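Lys-gingipain catalytic subunit (Porphyromonas gingivalis, PDB 6I9A) cleaves proteins after lysine residues as a secreted cysteine protease of the periodontal pathogen, held here with the inhibitor KYT-36 in its active site. Local coordinates at residues A[288-300]-A[333-347]. Sequence-based numbering, arbitrary orientation.
Sequences DYYWSVGANAVFG and NLAATHAGNIGNITH. With NA (sodium ion), chain F; H8E (benzyl-N-[(2S)-1-[[(3S)-7-amino-1-(benzylamino)-1,2-dioxoheptan-3-yl]amino]-5-(2-methyl-2-phenylhydrazinyl)-1,5-dioxopentan-2-yl]carbamate), chain I.
Tyr290 reaches from helix 288-293 over the last turns of helix 333-342. Its CB lies 4.2 Å from Ala336 CA; with CG anti to its own carbonyl carbon and beside the backbone N, the ring then runs alongside Ala339, whose CB makes a CH-pi contact over one face, 3.3 Å from CD2. Asn344 OD1 lies over the same face, offset toward the rim near CE1, and at the tip OH donates to Ile345 O (2.6 Å), in the carbonyl plane and on a lone pair. The ring is thus fixed by a methyl on its face and a bond at its edge. Beyond it two asparagines cross at about a right angle: Asn344 OD1 accepts from Asn296 N at 2.8 Å, while Asn344 ND2 donates nearly straight (162°) to Asn296 OD1, from above that carbonyl's plane. At the other end Trp291 NE1 gives a more bent bond (137°) to Asn333 OD1. A Schellman motif at Gly343 leads to His347, which lays one face on an inhibitor phenyl carbon, whereas Asp288 OD2 accepts a hydrogen bond from NAB, the inhibitor's lysine-like amine (2.9 Å), consistent with the preference for lysine at P1. The helix axes cross at 121°; Trp291 packs on strand 242-247, Asn333 on helix 350-356, and Phe299 on helix 163-178.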
ATOM      1  N   ASP A 288      16.644   7.441  -4.881  1.00  8.12           N
ATOM      2  CA  ASP A 288      15.249   7.625  -5.308  1.00  7.93           C
ATOM      3  C   ASP A 288      15.099   7.408  -6.810  1.00  7.85           C
ATOM      4  O   ASP A 288      14.035   6.992  -7.287  1.00  8.33           O
ATOM      5  CB  ASP A 288      14.725   9.013  -4.951  1.00  9.15           C
ATOM      6  CG  ASP A 288      14.149   9.189  -3.562  1.00  8.17           C
ATOM      7  OD1 ASP A 288      14.147   8.194  -2.766  1.00  8.52           O
ATOM      8  OD2 ASP A 288      13.642  10.285  -3.293  1.00  8.73           O
ATOM      9  N   TYR A 289      16.149   7.754  -7.605  1.00  7.74           N
ATOM     10  CA  TYR A 289      16.098   7.510  -9.057  1.00  7.96           C
ATOM     11  C   TYR A 289      15.904   6.001  -9.314  1.00  7.92           C
ATOM     12  O   TYR A 289      15.028   5.592 -10.048  1.00  8.18           O
ATOM     13  CB  TYR A 289      17.363   8.087  -9.682  1.00  7.99           C
ATOM     14  CG  TYR A 289      17.509   8.073 -11.181  1.00  8.58           C
ATOM     15  CD1 TYR A 289      16.415   8.285 -12.031  1.00  8.52           C
ATOM     16  CD2 TYR A 289      18.772   8.049 -11.754  1.00  9.58           C
ATOM     17  CE1 TYR A 289      16.606   8.410 -13.410  1.00  9.38           C
ATOM     18  CE2 TYR A 289      18.965   8.237 -13.111  1.00  9.88           C
ATOM     19  CZ  TYR A 289      17.880   8.413 -13.936  1.00  9.47           C
ATOM     20  OH  TYR A 289      18.043   8.593 -15.312  1.00 10.56           O
ATOM     21  N   TYR A 290      16.767   5.204  -8.705  1.00  7.90           N
ATOM     22  CA  TYR A 290      16.660   3.758  -8.887  1.00  7.99           C
ATOM     23  C   TYR A 290      15.341   3.229  -8.352  1.00  7.75           C
ATOM     24  O   TYR A 290      14.724   2.355  -8.965  1.00  8.68           O
ATOM     25  CB  TYR A 290      17.814   3.009  -8.150  1.00  9.32           C
ATOM     26  CG  TYR A 290      19.191   3.566  -8.464  1.00  9.55           C
ATOM     27  CD1 TYR A 290      19.579   3.809  -9.776  1.00  9.59           C
ATOM     28  CD2 TYR A 290      20.116   3.787  -7.452  1.00  9.66           C
ATOM     29  CE1 TYR A 290      20.832   4.340 -10.064  1.00 12.03           C
ATOM     30  CE2 TYR A 290      21.380   4.291  -7.728  1.00 10.25           C
ATOM     31  CZ  TYR A 290      21.734   4.553  -9.039  1.00 11.12           C
ATOM     32  OH  TYR A 290      22.986   5.063  -9.299  1.00 11.94           O
ATOM     33  N   TRP A 291      14.908   3.784  -7.203  1.00  7.63           N
ATOM     34  CA  TRP A 291      13.638   3.370  -6.581  1.00  7.59           C
ATOM     35  C   TRP A 291      12.507   3.383  -7.580  1.00  7.87           C
ATOM     36  O   TRP A 291      11.774   2.415  -7.720  1.00  8.23           O
ATOM     37  CB  TRP A 291      13.382   4.310  -5.406  1.00  8.48           C
ATOM     38  CG  TRP A 291      12.385   3.882  -4.381  1.00  7.81           C
ATOM     39  CD1 TRP A 291      12.689   3.371  -3.155  1.00  7.89           C
ATOM     40  CD2 TRP A 291      10.958   4.070  -4.394  1.00  8.17           C
ATOM     41  NE1 TRP A 291      11.553   3.214  -2.409  1.00  8.16           N
ATOM     42  CE2 TRP A 291      10.472   3.665  -3.132  1.00  8.01           C
ATOM     43  CE3 TRP A 291      10.045   4.576  -5.332  1.00  8.62           C
ATOM     44  CZ2 TRP A 291       9.131   3.774  -2.765  1.00  8.61           C
ATOM     45  CZ3 TRP A 291       8.695   4.614  -4.996  1.00  9.09           C
ATOM     46  CH2 TRP A 291       8.247   4.244  -3.718  1.00  8.37           C
ATOM     47  N   SER A 292      12.388   4.482  -8.342  1.00  7.90           N
ATOM     48  CA  SER A 292      11.295   4.594  -9.306  1.00  7.80           C
ATOM     49  C   SER A 292      11.521   3.889 -10.608  1.00  8.15           C
ATOM     50  O   SER A 292      10.582   3.268 -11.134  1.00  8.49           O
ATOM     51  CB  SER A 292      10.958   6.048  -9.626  1.00  8.36           C
ATOM     52  OG  SER A 292      10.467   6.729  -8.477  1.00  8.77           O
ATOM     53  N   VAL A 293      12.734   3.979 -11.203  1.00  8.64           N
ATOM     54  CA  VAL A 293      12.997   3.503 -12.560  0.50  8.65           C
ATOM     55  C   VAL A 293      13.618   2.118 -12.633  1.00  8.76           C
ATOM     56  O   VAL A 293      13.419   1.393 -13.625  1.00  9.89           O
ATOM     57  CB  VAL A 293      13.958   4.538 -13.197  0.50 10.66           C
ATOM     58  CG1 VAL A 293      14.612   4.032 -14.466  0.50  9.35           C
ATOM     59  CG2 VAL A 293      13.220   5.847 -13.467  0.50 10.85           C
ATOM     60  N   GLY A 294      14.433   1.782 -11.620  1.00  8.50           N
ATOM     61  CA  GLY A 294      15.245   0.566 -11.617  1.00  8.89           C
ATOM     62  C   GLY A 294      16.710   0.942 -11.511  1.00  8.49           C
ATOM     63  O   GLY A 294      17.127   2.086 -11.761  1.00  9.12           O
ATOM     64  N   ALA A 295      17.504  -0.046 -11.082  1.00  8.81           N
ATOM     65  CA  ALA A 295      18.961   0.138 -11.085  1.00 10.01           C
ATOM     66  C   ALA A 295      19.495   0.233 -12.520  1.00  9.86           C
ATOM     67  O   ALA A 295      18.810  -0.099 -13.495  1.00 10.12           O
ATOM     68  CB  ALA A 295      19.632  -1.009 -10.348  1.00 10.69           C
ATOM     69  N   ASN A 296      20.765   0.662 -12.618  1.00  9.96           N
ATOM     70  CA  ASN A 296      21.445   0.899 -13.933  1.00 11.01           C
ATOM     71  C   ASN A 296      20.898   2.155 -14.630  1.00 10.98           C
ATOM     72  O   ASN A 296      21.260   2.412 -15.760  1.00 13.33           O
ATOM     73  CB  ASN A 296      21.475  -0.297 -14.893  1.00 12.65           C
ATOM     74  CG  ASN A 296      22.677  -1.165 -14.679  1.00 14.39           C
ATOM     75  OD1 ASN A 296      23.759  -0.664 -14.277  1.00 15.17           O
ATOM     76  ND2 ASN A 296      22.509  -2.474 -14.890  1.00 20.64           N
ATOM     77  N   ALA A 297      20.119   2.968 -13.941  1.00 11.17           N
ATOM     78  CA  ALA A 297      19.739   4.291 -14.427  1.00 11.68           C
ATOM     79  C   ALA A 297      20.967   5.202 -14.295  1.00 12.02           C
ATOM     80  O   ALA A 297      21.738   5.081 -13.359  1.00 12.32           O
ATOM     81  CB  ALA A 297      18.593   4.814 -13.545  1.00 13.65           C
ATOM     82  N   VAL A 298      21.150   6.077 -15.275  1.00 10.79           N
ATOM     83  CA  VAL A 298      22.296   6.981 -15.333  1.00 10.64           C
ATOM     84  C   VAL A 298      21.816   8.426 -15.272  1.00  9.27           C
ATOM     85  O   VAL A 298      20.821   8.797 -15.927  1.00  9.70           O
ATOM     86  CB  VAL A 298      23.089   6.686 -16.629  1.00 11.83           C
ATOM     87  CG1 VAL A 298      24.166   7.725 -16.880  1.00 13.10           C
ATOM     88  CG2 VAL A 298      23.685   5.283 -16.567  1.00 13.15           C
ATOM     89  N   PHE A 299      22.477   9.243 -14.464  1.00  9.90           N
ATOM     90  CA  PHE A 299      22.094  10.648 -14.349  1.00 10.08           C
ATOM     91  C   PHE A 299      22.234  11.369 -15.679  1.00 10.61           C
ATOM     92  O   PHE A 299      23.258  11.226 -16.376  1.00 12.31           O
ATOM     93  CB  PHE A 299      22.937  11.382 -13.302  1.00 10.95           C
ATOM     94  CG  PHE A 299      22.974  10.749 -11.925  1.00 10.82           C
ATOM     95  CD1 PHE A 299      21.893  10.040 -11.431  1.00 11.17           C
ATOM     96  CD2 PHE A 299      24.110  10.851 -11.134  1.00 13.00           C
ATOM     97  CE1 PHE A 299      21.947   9.444 -10.175  1.00 12.08           C
ATOM     98  CE2 PHE A 299      24.141  10.280  -9.862  1.00 13.24           C
ATOM     99  CZ  PHE A 299      23.069   9.583  -9.387  1.00 12.79           C
ATOM    100  N   GLY A 300      21.194  12.103 -16.055  1.00 10.72           N
ATOM    101  CA  GLY A 300      21.268  12.911 -17.257  1.00 11.92           C
ATOM    102  C   GLY A 300      21.096  12.167 -18.554  1.00 13.05           C
ATOM    103  O   GLY A 300      21.287  12.783 -19.615  1.00 14.79           O
ATOM    104  N   ASN A 333      12.520  -0.176  -2.946  1.00  8.15           N
ATOM    105  CA  ASN A 333      13.653  -0.492  -2.083  1.00  8.19           C
ATOM    106  C   ASN A 333      14.511  -1.610  -2.643  1.00  7.94           C
ATOM    107  O   ASN A 333      15.736  -1.552  -2.491  1.00  8.71           O
ATOM    108  CB  ASN A 333      13.160  -0.845  -0.687  1.00  8.62           C
ATOM    109  CG  ASN A 333      12.559   0.295   0.098  1.00  9.37           C
ATOM    110  OD1 ASN A 333      12.661   1.472  -0.279  1.00  9.47           O
ATOM    111  ND2 ASN A 333      11.888  -0.074   1.211  1.00 10.04           N
ATOM    112  N   LEU A 334      13.905  -2.590  -3.340  1.00  8.47           N
ATOM    113  CA  LEU A 334      14.711  -3.622  -3.982  1.00  8.79           C
ATOM    114  C   LEU A 334      15.612  -3.020  -5.036  1.00  7.96           C
ATOM    115  O   LEU A 334      16.768  -3.404  -5.161  1.00  8.55           O
ATOM    116  CB  LEU A 334      13.820  -4.672  -4.659  1.00  9.38           C
ATOM    117  CG  LEU A 334      13.037  -5.627  -3.763  1.00  9.18           C
ATOM    118  CD1 LEU A 334      12.193  -6.531  -4.659  1.00 11.30           C
ATOM    119  CD2 LEU A 334      13.986  -6.512  -2.927  1.00 10.71           C
ATOM    120  N   ALA A 335      15.077  -2.067  -5.823  1.00  7.90           N
ATOM    121  CA  ALA A 335      15.895  -1.456  -6.873  1.00  8.79           C
ATOM    122  C   ALA A 335      17.061  -0.670  -6.256  1.00  8.30           C
ATOM    123  O   ALA A 335      18.188  -0.739  -6.786  1.00  8.74           O
ATOM    124  CB  ALA A 335      15.015  -0.539  -7.727  1.00  8.98           C
ATOM    125  N   ALA A 336      16.810   0.085  -5.174  1.00  8.66           N
ATOM    126  CA  ALA A 336      17.902   0.808  -4.545  1.00  8.90           C
ATOM    127  C   ALA A 336      18.949  -0.183  -4.003  1.00 10.00           C
ATOM    128  O   ALA A 336      20.152   0.116  -3.988  1.00 10.12           O
ATOM    129  CB  ALA A 336      17.351   1.669  -3.419  1.00 10.19           C
ATOM    130  N   THR A 337      18.487  -1.372  -3.532  1.00  8.80           N
ATOM    131  CA  THR A 337      19.409  -2.371  -3.016  1.00  9.10           C
ATOM    132  C   THR A 337      20.190  -2.973  -4.174  1.00  8.70           C
ATOM    133  O   THR A 337      21.434  -3.164  -4.076  1.00  9.17           O
ATOM    134  CB  THR A 337      18.602  -3.464  -2.274  1.00  9.07           C
ATOM    135  OG1 THR A 337      17.828  -2.839  -1.227  1.00  9.44           O
ATOM    136  CG2 THR A 337      19.519  -4.464  -1.605  1.00  9.30           C
ATOM    137  N   HIS A 338      19.517  -3.328  -5.263  1.00  8.90           N
ATOM    138  CA  HIS A 338      20.172  -3.925  -6.411  1.00  9.08           C
ATOM    139  C   HIS A 338      21.238  -2.997  -6.962  1.00  9.28           C
ATOM    140  O   HIS A 338      22.325  -3.455  -7.369  1.00  9.17           O
ATOM    141  CB  HIS A 338      19.122  -4.258  -7.505  1.00  9.55           C
ATOM    142  CG  HIS A 338      19.657  -5.039  -8.631  1.00  9.42           C
ATOM    143  ND1 HIS A 338      20.179  -6.294  -8.439  1.00 10.11           N
ATOM    144  CD2 HIS A 338      19.697  -4.732  -9.946  1.00 10.11           C
ATOM    145  CE1 HIS A 338      20.509  -6.733  -9.651  1.00 10.51           C
ATOM    146  NE2 HIS A 338      20.222  -5.811 -10.588  1.00 11.20           N
ATOM    147  N   ALA A 339      20.974  -1.678  -6.999  1.00  9.10           N
ATOM    148  CA  ALA A 339      21.954  -0.700  -7.486  1.00  9.81           C
ATOM    149  C   ALA A 339      23.272  -0.834  -6.732  1.00  9.86           C
ATOM    150  O   ALA A 339      24.349  -0.827  -7.321  1.00  9.78           O
ATOM    151  CB  ALA A 339      21.363   0.697  -7.344  1.00 10.64           C
ATOM    152  N   GLY A 340      23.184  -0.975  -5.392  1.00  9.66           N
ATOM    153  CA  GLY A 340      24.397  -1.180  -4.595  1.00 10.32           C
ATOM    154  C   GLY A 340      25.074  -2.501  -4.945  1.00  9.97           C
ATOM    155  O   GLY A 340      26.303  -2.589  -5.064  1.00 11.41           O
ATOM    156  N   ASN A 341      24.281  -3.555  -5.121  1.00  9.91           N
ATOM    157  CA  ASN A 341      24.836  -4.882  -5.400  1.00 10.63           C
ATOM    158  C   ASN A 341      25.557  -4.971  -6.719  1.00 10.56           C
ATOM    159  O   ASN A 341      26.483  -5.774  -6.861  1.00 12.40           O
ATOM    160  CB  ASN A 341      23.733  -5.939  -5.410  1.00 11.05           C
ATOM    161  CG  ASN A 341      23.168  -6.219  -4.057  1.00 10.43           C
ATOM    162  OD1 ASN A 341      23.757  -5.848  -3.031  1.00 12.91           O
ATOM    163  ND2 ASN A 341      21.973  -6.801  -3.988  1.00 10.90           N
ATOM    164  N   ILE A 342      25.180  -4.135  -7.676  1.00 10.42           N
ATOM    165  CA  ILE A 342      25.777  -4.215  -9.021  1.00 10.55           C
ATOM    166  C   ILE A 342      26.845  -3.118  -9.205  1.00 11.08           C
ATOM    167  O   ILE A 342      27.454  -3.077 -10.276  1.00 14.12           O
ATOM    168  CB  ILE A 342      24.729  -4.225 -10.166  1.00 11.47           C
ATOM    169  CG1 ILE A 342      24.032  -2.870 -10.289  1.00 11.52           C
ATOM    170  CG2 ILE A 342      23.762  -5.391  -9.962  1.00 12.87           C
ATOM    171  CD1 ILE A 342      23.013  -2.820 -11.484  1.00 12.31           C
ATOM    172  N   GLY A 343      27.061  -2.292  -8.193  1.00 11.54           N
ATOM    173  CA  GLY A 343      28.148  -1.304  -8.253  1.00 13.09           C
ATOM    174  C   GLY A 343      27.774   0.031  -8.840  1.00 11.68           C
ATOM    175  O   GLY A 343      28.654   0.807  -9.196  1.00 13.30           O
ATOM    176  N   ASN A 344      26.465   0.329  -8.971  1.00 10.88           N
ATOM    177  CA  ASN A 344      26.086   1.667  -9.398  1.00 10.55           C
ATOM    178  C   ASN A 344      26.457   2.719  -8.355  1.00 10.46           C
ATOM    179  O   ASN A 344      26.710   2.382  -7.196  1.00 12.17           O
ATOM    180  CB  ASN A 344      24.547   1.736  -9.540  1.00 10.66           C
ATOM    181  CG  ASN A 344      23.926   0.938 -10.637  1.00  9.89           C
ATOM    182  OD1 ASN A 344      22.699   0.765 -10.611  1.00 11.19           O
ATOM    183  ND2 ASN A 344      24.698   0.463 -11.637  1.00 11.10           N
ATOM    184  N   ILE A 345      26.449   4.002  -8.724  1.00 10.68           N
ATOM    185  CA  ILE A 345      26.681   5.092  -7.762  1.00 11.19           C
ATOM    186  C   ILE A 345      25.576   5.024  -6.717  1.00 10.95           C
ATOM    187  O   ILE A 345      24.390   4.994  -7.063  1.00 12.54           O
ATOM    188  CB  ILE A 345      26.630   6.432  -8.533  1.00 11.92           C
ATOM    189  CG1 ILE A 345      27.862   6.555  -9.447  1.00 13.85           C
ATOM    190  CG2 ILE A 345      26.569   7.629  -7.569  1.00 15.72           C
ATOM    191  CD1 ILE A 345      27.717   7.777 -10.426  1.00 17.30           C
ATOM    192  N   THR A 346      25.925   5.057  -5.468  1.00 11.16           N
ATOM    193  CA  THR A 346      24.949   5.118  -4.391  1.00 11.75           C
ATOM    194  C   THR A 346      25.298   6.299  -3.479  1.00 12.97           C
ATOM    195  O   THR A 346      26.463   6.681  -3.342  1.00 13.51           O
ATOM    196  CB  THR A 346      24.830   3.796  -3.642  1.00 14.87           C
ATOM    197  OG1 THR A 346      26.065   3.462  -3.059  1.00 15.82           O
ATOM    198  CG2 THR A 346      24.312   2.635  -4.505  1.00 16.59           C
ATOM    199  N   HIS A 347      24.271   6.865  -2.870  1.00 10.60           N
ATOM    200  CA  HIS A 347      24.400   8.037  -2.000  1.00 10.97           C
ATOM    201  C   HIS A 347      24.230   7.743  -0.526  1.00 10.74           C
ATOM    202  O   HIS A 347      24.653   8.556   0.324  1.00 12.34           O
ATOM    203  CB  HIS A 347      23.379   9.099  -2.421  1.00 11.36           C
ATOM    204  CG  HIS A 347      23.655   9.658  -3.793  1.00 11.48           C
ATOM    205  ND1 HIS A 347      22.669  10.326  -4.514  1.00 13.13           N
ATOM    206  CD2 HIS A 347      24.825   9.682  -4.493  1.00 13.07           C
ATOM    207  CE1 HIS A 347      23.267  10.722  -5.638  1.00 12.94           C
ATOM    208  NE2 HIS A 347      24.562  10.366  -5.671  1.00 13.88           N
TER
HETATM  209 NA    NA F 704      13.368  -0.419 -15.100  1.00  8.95          NA
HETATM  210  CAQ H8E I 707      13.208  21.272   2.812  1.00 20.28           C
HETATM  211  CAK H8E I 707      12.355  22.372   2.586  1.00 18.43           C
HETATM  212  CAH H8E I 707      12.501  23.140   1.429  1.00 19.32           C
HETATM  213  CAL H8E I 707      13.491  22.856   0.494  1.00 20.57           C
HETATM  214  CAR H8E I 707      14.326  21.779   0.754  1.00 18.16           C
HETATM  215  CBO H8E I 707      14.190  20.955   1.863  1.00 14.67           C
HETATM  216  CBA H8E I 707      15.123  19.915   2.051  1.00 15.53           C
HETATM  217  NBE H8E I 707      14.739  18.664   1.375  1.00 12.14           N
HETATM  218  CBL H8E I 707      15.650  17.790   0.864  1.00 11.20           C
HETATM  219  OAE H8E I 707      16.858  18.056   0.839  1.00 11.81           O
HETATM  220  CBN H8E I 707      15.089  16.480   0.320  1.00 10.10           C
HETATM  221  OAG H8E I 707      13.848  16.530   0.054  1.00  9.44           O
HETATM  222  CBS H8E I 707      16.000  15.881  -0.798  1.00 10.83           C
HETATM  223  CBB H8E I 707      15.270  14.875  -1.696  1.00  9.31           C
HETATM  224  CAY H8E I 707      16.132  14.383  -2.862  1.00  9.80           C
HETATM  225  CAX H8E I 707      15.549  13.195  -3.634  1.00  9.26           C
HETATM  226  CAW H8E I 707      14.354  13.593  -4.490  1.00  9.00           C
HETATM  227  NAB H8E I 707      13.866  12.394  -5.235  1.00  9.40           N
HETATM  228  NBG H8E I 707      17.235  15.281  -0.278  1.00  9.43           N
HETATM  229  C   H8E I 707      18.479  15.648  -0.584  1.00  9.80           C
HETATM  230  O   H8E I 707      18.791  16.582  -1.312  1.00 10.46           O
HETATM  231  CA  H8E I 707      19.531  14.900   0.224  1.00  9.80           C
HETATM  232  N   H8E I 707      20.836  14.889  -0.430  1.00  9.55           N
HETATM  233  CBK H8E I 707      21.069  14.205  -1.578  1.00 10.08           C
HETATM  234  OAD H8E I 707      20.124  13.666  -2.173  1.00 10.68           O
HETATM  235  OBI H8E I 707      22.288  14.182  -1.967  1.00 11.62           O
HETATM  236  CBD H8E I 707      22.619  13.541  -3.252  1.00 15.77           C
HETATM  237  CBP H8E I 707      23.999  13.828  -3.644  1.00 13.89           C
HETATM  238  CAS H8E I 707      25.035  12.920  -3.421  1.00 16.27           C
HETATM  239  CAM H8E I 707      26.386  13.170  -3.813  1.00 17.05           C
HETATM  240  CAI H8E I 707      26.633  14.433  -4.379  1.00 15.85           C
HETATM  241  CAN H8E I 707      25.612  15.358  -4.537  1.00 15.45           C
HETATM  242  CAT H8E I 707      24.303  15.079  -4.184  1.00 15.69           C
HETATM  243  CB  H8E I 707      19.674  15.557   1.607  1.00 10.11           C
HETATM  244  CG  H8E I 707      20.099  17.048   1.537  1.00 10.92           C
HETATM  245  CD  H8E I 707      19.867  17.739   2.847  1.00 11.85           C
HETATM  246  OE1 H8E I 707      20.695  17.656   3.755  1.00 14.42           O
HETATM  247  NE2 H8E I 707      18.672  18.355   2.907  0.54 12.45           N
HETATM  248  NBT H8E I 707      18.177  18.926   4.091  0.54 13.62           N
HETATM  249  CAA H8E I 707      16.916  18.280   4.544  0.54 13.60           C
HETATM  250  CBQ H8E I 707      18.402  20.331   4.212  0.54 14.50           C
HETATM  251  CAU H8E I 707      17.561  21.154   4.977  0.54 16.51           C
HETATM  252  CAO H8E I 707      17.843  22.510   5.121  0.54 19.23           C
HETATM  253  CAJ H8E I 707      18.955  23.060   4.496  0.54 18.96           C
HETATM  254  CAP H8E I 707      19.774  22.271   3.701  0.54 17.97           C
HETATM  255  CAV H8E I 707      19.511  20.905   3.576  0.54 15.40           C
HETATM  256  O   HOH W   1      13.352  -2.465 -16.439  1.00 10.55           O